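Local coordinates for protein 1H-3-hydroxy-4-oxoquinoline 2,4-dioxygenase (Pseudomonas putida, PDB 3IBT) that cleaves the heterocyclic ring of 3-hydroxy-1H-quinolin-4-one with molecular oxygen, without any cofactor, releasing N-formylanthranilate and carbon monoxide, at residues 11-16 / 49-54; 45-50 / 257-262. All blocks are in the same frame, centred on the assembly; numbering follows the deposited sequence.

Interaction 1 (11-16 / 49-54); sequences MTYSES and HVICPD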
HETATM    1  N   MSE A  11     -16.545   1.835  -2.937  1.00 87.41           N
HETATM    2  CA  MSE A  11     -15.612   1.138  -2.073  1.00 89.19           C
HETATM    3  C   MSE A  11     -16.194   1.196  -0.652  1.00 86.21           C
HETATM    4  O   MSE A  11     -16.508   2.320  -0.113  1.00 86.10           O
HETATM    5  CB  MSE A  11     -14.255   1.833  -2.117  1.00 88.78           C
HETATM    6  CG  MSE A  11     -14.381   3.303  -2.532  1.00 92.33           C
HETATM    7 SE   MSE A  11     -12.697   4.124  -3.176  1.00 99.02          SE
HETATM    8  CE  MSE A  11     -11.902   2.709  -4.387  1.00 97.41           C
ATOM      9  N   THR A  12     -16.354  -0.027  -0.068  1.00 84.07           N
ATOM     10  CA  THR A  12     -16.690  -0.110   1.345  1.00 81.89           C
ATOM     11  C   THR A  12     -15.489   0.400   2.160  1.00 81.68           C
ATOM     12  O   THR A  12     -14.328   0.185   1.771  1.00 82.10           O
ATOM     13  CB  THR A  12     -17.093  -1.549   1.769  1.00 81.84           C
ATOM     14  OG1 THR A  12     -16.341  -2.530   0.995  1.00 78.81           O
ATOM     15  CG2 THR A  12     -18.663  -1.785   1.587  1.00 81.54           C
ATOM     16  N   TYR A  13     -15.734   1.113   3.255  1.00 80.26           N
ATOM     17  CA  TYR A  13     -14.616   1.590   4.070  1.00 78.90           C
ATOM     18  C   TYR A  13     -14.927   1.537   5.551  1.00 78.65           C
ATOM     19  O   TYR A  13     -16.071   1.745   5.959  1.00 78.71           O
ATOM     20  CB  TYR A  13     -14.164   2.996   3.639  1.00 78.46           C
ATOM     21  CG  TYR A  13     -15.011   4.141   4.160  1.00 78.14           C
ATOM     22  CD1 TYR A  13     -14.715   4.753   5.378  1.00 78.27           C
ATOM     23  CD2 TYR A  13     -16.104   4.628   3.434  1.00 78.69           C
ATOM     24  CE1 TYR A  13     -15.493   5.816   5.878  1.00 78.20           C
ATOM     25  CE2 TYR A  13     -16.891   5.700   3.933  1.00 78.74           C
ATOM     26  CZ  TYR A  13     -16.571   6.276   5.155  1.00 77.77           C
ATOM     27  OH  TYR A  13     -17.300   7.306   5.656  1.00 76.09           O
ATOM     28  N   SER A  14     -13.904   1.249   6.361  1.00 78.42           N
ATOM     29  CA  SER A  14     -14.060   1.219   7.830  1.00 78.07           C
ATOM     30  C   SER A  14     -13.561   2.511   8.441  1.00 76.99           C
ATOM     31  O   SER A  14     -12.654   3.174   7.891  1.00 77.07           O
ATOM     32  CB  SER A  14     -13.336   0.028   8.482  1.00 78.37           C
ATOM     33  OG  SER A  14     -11.921   0.233   8.520  1.00 80.88           O
ATOM     34  N   GLU A  15     -14.164   2.861   9.569  1.00 75.32           N
ATOM     35  CA  GLU A  15     -13.829   4.074  10.250  1.00 74.12           C
ATOM     36  C   GLU A  15     -13.671   3.725  11.696  1.00 73.65           C
ATOM     37  O   GLU A  15     -14.497   2.995  12.268  1.00 73.89           O
ATOM     38  CB  GLU A  15     -14.933   5.085  10.081  1.00 73.92           C
ATOM     39  CG  GLU A  15     -14.429   6.497   9.992  1.00 74.19           C
ATOM     40  CD  GLU A  15     -15.565   7.477   9.757  1.00 76.14           C
ATOM     41  OE1 GLU A  15     -16.761   7.097   9.909  1.00 76.18           O
ATOM     42  OE2 GLU A  15     -15.268   8.645   9.428  1.00 77.55           O
ATOM     43  N   SER A  16     -12.604   4.240  12.291  1.00 72.53           N
ATOM     44  CA  SER A  16     -12.268   3.904  13.652  1.00 71.45           C
ATOM     45  C   SER A  16     -11.589   5.064  14.335  1.00 70.91           C
ATOM     46  O   SER A  16     -10.479   5.427  13.988  1.00 71.21           O
ATOM     47  CB  SER A  16     -11.407   2.643  13.683  1.00 71.06           C
ATOM     48  OG  SER A  16     -12.247   1.503  13.645  1.00 71.36           O
ATOM     49  N   HIS A  49      -8.097   9.694  13.506  1.00 72.39           N
ATOM     50  CA  HIS A  49      -9.365   9.286  12.896  1.00 72.77           C
ATOM     51  C   HIS A  49      -8.972   8.354  11.756  1.00 72.01           C
ATOM     52  O   HIS A  49      -8.302   8.792  10.820  1.00 72.89           O
ATOM     53  CB  HIS A  49     -10.077  10.546  12.382  1.00 73.17           C
ATOM     54  CG  HIS A  49     -11.320  10.284  11.586  1.00 76.21           C
ATOM     55  ND1 HIS A  49     -11.875  11.235  10.753  1.00 78.64           N
ATOM     56  CD2 HIS A  49     -12.120   9.192  11.497  1.00 77.92           C
ATOM     57  CE1 HIS A  49     -12.962  10.741  10.185  1.00 78.35           C
ATOM     58  NE2 HIS A  49     -13.131   9.503  10.618  1.00 78.14           N
ATOM     59  N   VAL A  50      -9.331   7.073  11.824  1.00 70.76           N
ATOM     60  CA  VAL A  50      -8.686   6.110  10.915  1.00 70.01           C
ATOM     61  C   VAL A  50      -9.610   5.454   9.925  1.00 70.06           C
ATOM     62  O   VAL A  50     -10.491   4.673  10.311  1.00 69.94           O
ATOM     63  CB  VAL A  50      -7.944   5.003  11.655  1.00 69.67           C
ATOM     64  CG1 VAL A  50      -7.419   3.993  10.666  1.00 69.75           C
ATOM     65  CG2 VAL A  50      -6.811   5.577  12.499  1.00 69.20           C
ATOM     66  N   ILE A  51      -9.362   5.735   8.643  1.00 69.96           N
ATOM     67  CA  ILE A  51     -10.178   5.220   7.545  1.00 69.94           C
ATOM     68  C   ILE A  51      -9.455   4.140   6.735  1.00 69.90           C
ATOM     69  O   ILE A  51      -8.489   4.441   6.056  1.00 70.14           O
ATOM     70  CB  ILE A  51     -10.588   6.342   6.573  1.00 69.51           C
ATOM     71  CG1 ILE A  51     -10.970   7.624   7.331  1.00 69.93           C
ATOM     72  CG2 ILE A  51     -11.696   5.848   5.685  1.00 70.61           C
ATOM     73  CD1 ILE A  51     -12.306   8.300   6.871  1.00 69.43           C
ATOM     74  N   CYS A  52      -9.912   2.895   6.795  1.00 70.03           N
ATOM     75  CA  CYS A  52      -9.325   1.881   5.942  1.00 71.19           C
ATOM     76  C   CYS A  52     -10.269   1.606   4.764  1.00 72.89           C
ATOM     77  O   CYS A  52     -11.252   0.877   4.929  1.00 73.71           O
ATOM     78  CB  CYS A  52      -9.051   0.598   6.716  1.00 70.52           C
ATOM     79  SG  CYS A  52      -7.905   0.799   8.084  1.00 69.82           S
ATOM     80  N   PRO A  53     -10.012   2.213   3.577  1.00 73.58           N
ATOM     81  CA  PRO A  53     -10.810   1.897   2.362  1.00 73.59           C
ATOM     82  C   PRO A  53     -10.512   0.585   1.591  1.00 73.39           C
ATOM     83  O   PRO A  53      -9.494  -0.057   1.789  1.00 73.09           O
ATOM     84  CB  PRO A  53     -10.603   3.119   1.453  1.00 73.69           C
ATOM     85  CG  PRO A  53      -9.506   3.937   2.071  1.00 73.59           C
ATOM     86  CD  PRO A  53      -9.018   3.275   3.333  1.00 73.66           C
ATOM     87  N   ASP A  54     -11.456   0.189   0.742  1.00 73.85           N
ATOM     88  CA  ASP A  54     -11.314  -1.007  -0.096  1.00 73.87           C
ATOM     89  C   ASP A  54     -11.370  -0.593  -1.555  1.00 73.19           C
ATOM     90  O   ASP A  54     -12.434  -0.220  -2.083  1.00 73.32           O
ATOM     91  CB  ASP A  54     -12.417  -2.041   0.174  1.00 74.05           C
ATOM     92  CG  ASP A  54     -12.694  -2.236   1.649  1.00 74.91           C
ATOM     93  OD1 ASP A  54     -11.764  -1.926   2.456  1.00 78.75           O
ATOM     94  OD2 ASP A  54     -13.821  -2.704   1.992  1.00 72.79           O
TER

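Interaction 2 (45-50 / 257-262); sequences ARDFHV and AIREFL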
ATOM      1  N   ALA A  45      -6.355   4.018  16.626  1.00 71.30           N
ATOM      2  CA  ALA A  45      -7.687   4.622  16.868  1.00 72.21           C
ATOM      3  C   ALA A  45      -7.707   5.512  18.119  1.00 72.95           C
ATOM      4  O   ALA A  45      -8.719   6.170  18.439  1.00 72.63           O
ATOM      5  CB  ALA A  45      -8.771   3.562  16.947  1.00 72.00           C
ATOM      6  N   ARG A  46      -6.564   5.529  18.796  1.00 73.63           N
ATOM      7  CA  ARG A  46      -6.361   6.274  20.014  1.00 74.85           C
ATOM      8  C   ARG A  46      -6.090   7.739  19.649  1.00 74.03           C
ATOM      9  O   ARG A  46      -6.618   8.656  20.311  1.00 73.26           O
ATOM     10  CB  ARG A  46      -5.148   5.646  20.723  1.00 75.17           C
ATOM     11  CG  ARG A  46      -4.956   5.953  22.227  1.00 76.95           C
ATOM     12  CD  ARG A  46      -3.530   5.454  22.711  1.00 77.93           C
ATOM     13  NE  ARG A  46      -2.382   5.989  21.928  1.00 83.83           N
ATOM     14  CZ  ARG A  46      -1.078   5.848  22.242  1.00 85.50           C
ATOM     15  NH1 ARG A  46      -0.704   5.176  23.340  1.00 85.87           N
ATOM     16  NH2 ARG A  46      -0.135   6.401  21.459  1.00 84.79           N
ATOM     17  N   ASP A  47      -5.289   7.930  18.580  1.00 73.28           N
ATOM     18  CA  ASP A  47      -4.684   9.222  18.248  1.00 72.90           C
ATOM     19  C   ASP A  47      -5.279   9.852  17.030  1.00 72.65           C
ATOM     20  O   ASP A  47      -5.437  11.070  16.963  1.00 72.85           O
ATOM     21  CB  ASP A  47      -3.194   9.066  18.021  1.00 72.77           C
ATOM     22  CG  ASP A  47      -2.495   8.498  19.222  1.00 73.87           C
ATOM     23  OD1 ASP A  47      -2.988   8.748  20.331  1.00 72.33           O
ATOM     24  OD2 ASP A  47      -1.469   7.792  19.075  1.00 77.07           O
ATOM     25  N   PHE A  48      -5.634   9.000  16.085  1.00 72.12           N
ATOM     26  CA  PHE A  48      -6.080   9.429  14.792  1.00 71.86           C
ATOM     27  C   PHE A  48      -7.505   9.029  14.494  1.00 72.11           C
ATOM     28  O   PHE A  48      -8.041   8.131  15.122  1.00 71.82           O
ATOM     29  CB  PHE A  48      -5.239   8.738  13.785  1.00 71.25           C
ATOM     30  CG  PHE A  48      -3.819   9.050  13.905  1.00 71.98           C
ATOM     31  CD1 PHE A  48      -2.984   8.243  14.645  1.00 72.05           C
ATOM     32  CD2 PHE A  48      -3.288  10.141  13.242  1.00 72.25           C
ATOM     33  CE1 PHE A  48      -1.661   8.521  14.726  1.00 70.87           C
ATOM     34  CE2 PHE A  48      -1.964  10.423  13.324  1.00 71.05           C
ATOM     35  CZ  PHE A  48      -1.151   9.612  14.066  1.00 71.61           C
ATOM     36  N   HIS A  49      -8.097   9.694  13.506  1.00 72.39           N
ATOM     37  CA  HIS A  49      -9.365   9.286  12.896  1.00 72.77           C
ATOM     38  C   HIS A  49      -8.972   8.354  11.756  1.00 72.01           C
ATOM     39  O   HIS A  49      -8.302   8.792  10.820  1.00 72.89           O
ATOM     40  CB  HIS A  49     -10.077  10.546  12.382  1.00 73.17           C
ATOM     41  CG  HIS A  49     -11.320  10.284  11.586  1.00 76.21           C
ATOM     42  ND1 HIS A  49     -11.875  11.235  10.753  1.00 78.64           N
ATOM     43  CD2 HIS A  49     -12.120   9.192  11.497  1.00 77.92           C
ATOM     44  CE1 HIS A  49     -12.962  10.741  10.185  1.00 78.35           C
ATOM     45  NE2 HIS A  49     -13.131   9.503  10.618  1.00 78.14           N
ATOM     46  N   VAL A  50      -9.331   7.073  11.824  1.00 70.76           N
ATOM     47  CA  VAL A  50      -8.686   6.110  10.915  1.00 70.01           C
ATOM     48  C   VAL A  50      -9.610   5.454   9.925  1.00 70.06           C
ATOM     49  O   VAL A  50     -10.491   4.673  10.311  1.00 69.94           O
ATOM     50  CB  VAL A  50      -7.944   5.003  11.655  1.00 69.67           C
ATOM     51  CG1 VAL A  50      -7.419   3.993  10.666  1.00 69.75           C
ATOM     52  CG2 VAL A  50      -6.811   5.577  12.499  1.00 69.20           C
ATOM     53  N   ALA A 257       5.911   3.737  14.722  1.00 70.39           N
ATOM     54  CA  ALA A 257       6.617   4.443  13.656  1.00 69.22           C
ATOM     55  C   ALA A 257       5.703   5.457  13.002  1.00 68.79           C
ATOM     56  O   ALA A 257       6.147   6.582  12.703  1.00 68.70           O
ATOM     57  CB  ALA A 257       7.112   3.461  12.629  1.00 68.66           C
ATOM     58  N   ILE A 258       4.443   5.047  12.772  1.00 67.91           N
ATOM     59  CA  ILE A 258       3.415   5.925  12.207  1.00 67.00           C
ATOM     60  C   ILE A 258       3.199   7.056  13.192  1.00 67.75           C
ATOM     61  O   ILE A 258       3.302   8.220  12.845  1.00 67.15           O
ATOM     62  CB  ILE A 258       2.101   5.180  11.916  1.00 66.36           C
ATOM     63  CG1 ILE A 258       2.294   4.200  10.760  1.00 63.15           C
ATOM     64  CG2 ILE A 258       0.992   6.168  11.568  1.00 65.46           C
ATOM     65  CD1 ILE A 258       1.154   3.268  10.569  1.00 58.64           C
ATOM     66  N   ARG A 259       2.988   6.695  14.447  1.00 69.34           N
ATOM     67  CA  ARG A 259       2.838   7.688  15.488  1.00 70.87           C
ATOM     68  C   ARG A 259       3.960   8.676  15.477  1.00 71.76           C
ATOM     69  O   ARG A 259       3.707   9.861  15.559  1.00 72.46           O
ATOM     70  CB  ARG A 259       2.794   7.039  16.846  1.00 71.03           C
ATOM     71  CG  ARG A 259       1.498   7.237  17.575  1.00 71.19           C
ATOM     72  CD  ARG A 259       1.681   6.795  19.033  1.00 72.27           C
ATOM     73  NE  ARG A 259       1.838   5.335  19.204  1.00 73.26           N
ATOM     74  CZ  ARG A 259       0.847   4.433  19.151  1.00 72.38           C
ATOM     75  NH1 ARG A 259      -0.415   4.801  18.886  1.00 70.91           N
ATOM     76  NH2 ARG A 259       1.122   3.144  19.363  1.00 71.75           N
ATOM     77  N   GLU A 260       5.198   8.207  15.391  1.00 73.01           N
ATOM     78  CA  GLU A 260       6.322   9.121  15.559  1.00 74.88           C
ATOM     79  C   GLU A 260       6.615   9.919  14.314  1.00 75.41           C
ATOM     80  O   GLU A 260       7.002  11.076  14.397  1.00 76.63           O
ATOM     81  CB  GLU A 260       7.578   8.413  16.017  1.00 74.75           C
ATOM     82  CG  GLU A 260       7.605   8.147  17.503  1.00 80.48           C
ATOM     83  CD  GLU A 260       8.609   7.055  17.879  1.00 87.75           C
ATOM     84  OE1 GLU A 260       9.571   6.874  17.071  1.00 91.49           O
ATOM     85  OE2 GLU A 260       8.440   6.376  18.948  1.00 88.07           O
ATOM     86  N   PHE A 261       6.440   9.326  13.150  1.00 75.81           N
ATOM     87  CA  PHE A 261       6.677  10.090  11.972  1.00 76.18           C
ATOM     88  C   PHE A 261       5.588  11.138  11.783  1.00 78.06           C
ATOM     89  O   PHE A 261       5.846  12.257  11.319  1.00 78.74           O
ATOM     90  CB  PHE A 261       6.704   9.217  10.771  1.00 74.59           C
ATOM     91  CG  PHE A 261       7.101   9.942   9.564  1.00 74.31           C
ATOM     92  CD1 PHE A 261       6.209  10.126   8.525  1.00 74.06           C
ATOM     93  CD2 PHE A 261       8.392  10.479   9.454  1.00 75.54           C
ATOM     94  CE1 PHE A 261       6.602  10.816   7.371  1.00 72.82           C
ATOM     95  CE2 PHE A 261       8.809  11.168   8.310  1.00 71.30           C
ATOM     96  CZ  PHE A 261       7.910  11.340   7.273  1.00 72.68           C
ATOM     97  N   LEU A 262       4.361  10.793  12.129  1.00 79.55           N
ATOM     98  CA  LEU A 262       3.297  11.673  11.748  1.00 81.57           C
ATOM     99  C   LEU A 262       3.121  12.796  12.721  1.00 83.23           C
ATOM    100  O   LEU A 262       2.128  13.502  12.622  1.00 84.68           O
ATOM    101  CB  LEU A 262       1.990  10.931  11.571  1.00 81.49           C
ATOM    102  CG  LEU A 262       1.601  10.555  10.149  1.00 82.36           C
ATOM    103  CD1 LEU A 262       2.610   9.666   9.521  1.00 82.93           C
ATOM    104  CD2 LEU A 262       0.273   9.836  10.201  1.00 84.68           C
TER

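Interaction 1 (11-16 / 49-54)
S14 and S16 pair with C52 and V50 as strands 13-16 and 49-53 run antiparallel, their axes 4.6 Å apart at closest and 165° between their directions. Two hydrogen-bonded pairs, S14 with C52 and S16 with V50, alternate with the non-hydrogen-bonded pairs Y13 with P53 and E15 with I51. The S14 N to C52 O bond, 3.0 Å, is nearly straight. Past P53 the ladder frays: D54 N reaches T12 O only weakly. There side chains take over, T12 OG1 giving a 2.7 Å hydrogen bond to D54 OD2 on the anti side of the carboxylate.

A second side-chain bond ties the other end. The E15 chain is extended beyond CG, and H49 NE2 donates to E15 OE2 at 2.6 Å; the oxygen lies in the imidazole plane and is met on its anti side, out of the carboxylate plane. K84 makes a salt bridge to the same OE2, and T23 OG1 hydrogen-bonds the other ring nitrogen, ND1, so both nitrogens are engaged and the ring's rotation is fixed. On the face that carries Y13, E15, I51 and P53, the tyrosine ring meets the I51 CG2 methyl obliquely through CD1, while Y13 CB lies 4.2 Å from P53 CB. On the other face S14 OG sits 3.4 Å from C52 CB.

The pairing is the join between antiparallel strand 9-16 and the parallel strands of the alpha/beta-hydrolase sheet, which begin with 49-53. Strand 23-27 flanks 49-53 on its far side, and F80 of helix 70-83 packs edge-to-face with the Y13 ring.

Interaction 2 (45-50 / 257-262)
R259 reaches across from the C-terminal helix to D47, while F48 lies alongside its aliphatic chain; these two residues, R259 and F48, bury the most surface here. R259 NH1 donates to D47 OD2 at 3.2 Å, a salt bridge whose acceptor lies close to the guanidinium plane but is approached from above the carboxylate plane, the two planes being 86° apart. A bend at chi3 (-70°) turns the end of the arginine toward the loop, and its NE is hydrogen-bonded to Q256.

R46 grips the same carboxylate side-on, R46 NE to D47 OD1, and R46 NH2 to the syn lone pair of D47 OD2 at 3.1 Å. OD2 thus accepts from both arginines. R46 also lies over one face of the R259 guanidinium, the planes 50° apart; the shared carboxylate would offset the like charges.

Beyond this network the contact turns apolar. The F48 ring presents its edge to R259 CG, and F48 CE2 meets L262 CD2 obliquely at 3.9 Å. F48 and L262 both rest on L24 of strand 23-27, L262 also on I117 of strand 115-119, so the C-terminal end of helix 251-261 and L262 pack on the sheet, beside the loop between helix 40-44 and strand 49-53.

In the fold
Strand 49-53 is common to both contacts, whose centres lie 15 Å apart and whose segments overlap at H49 and V50, though these touch only in interaction 1. Interaction 1 works along the length of that strand, pairing it with strand 9-16; interaction 2 uses the loop leading into it and reaches helix 251-261, more than 200 residues later. They touch where S16 O packs on A45 CB, 3.9 Å away. In chain order 11-16 comes first, then 45-50 running into 49-54, and last 257-262. Early and late parts of the alpha/beta-hydrolase chain thus converge on one strand and its approach. Interaction 2 lies away from the residues inferred to bind substrate.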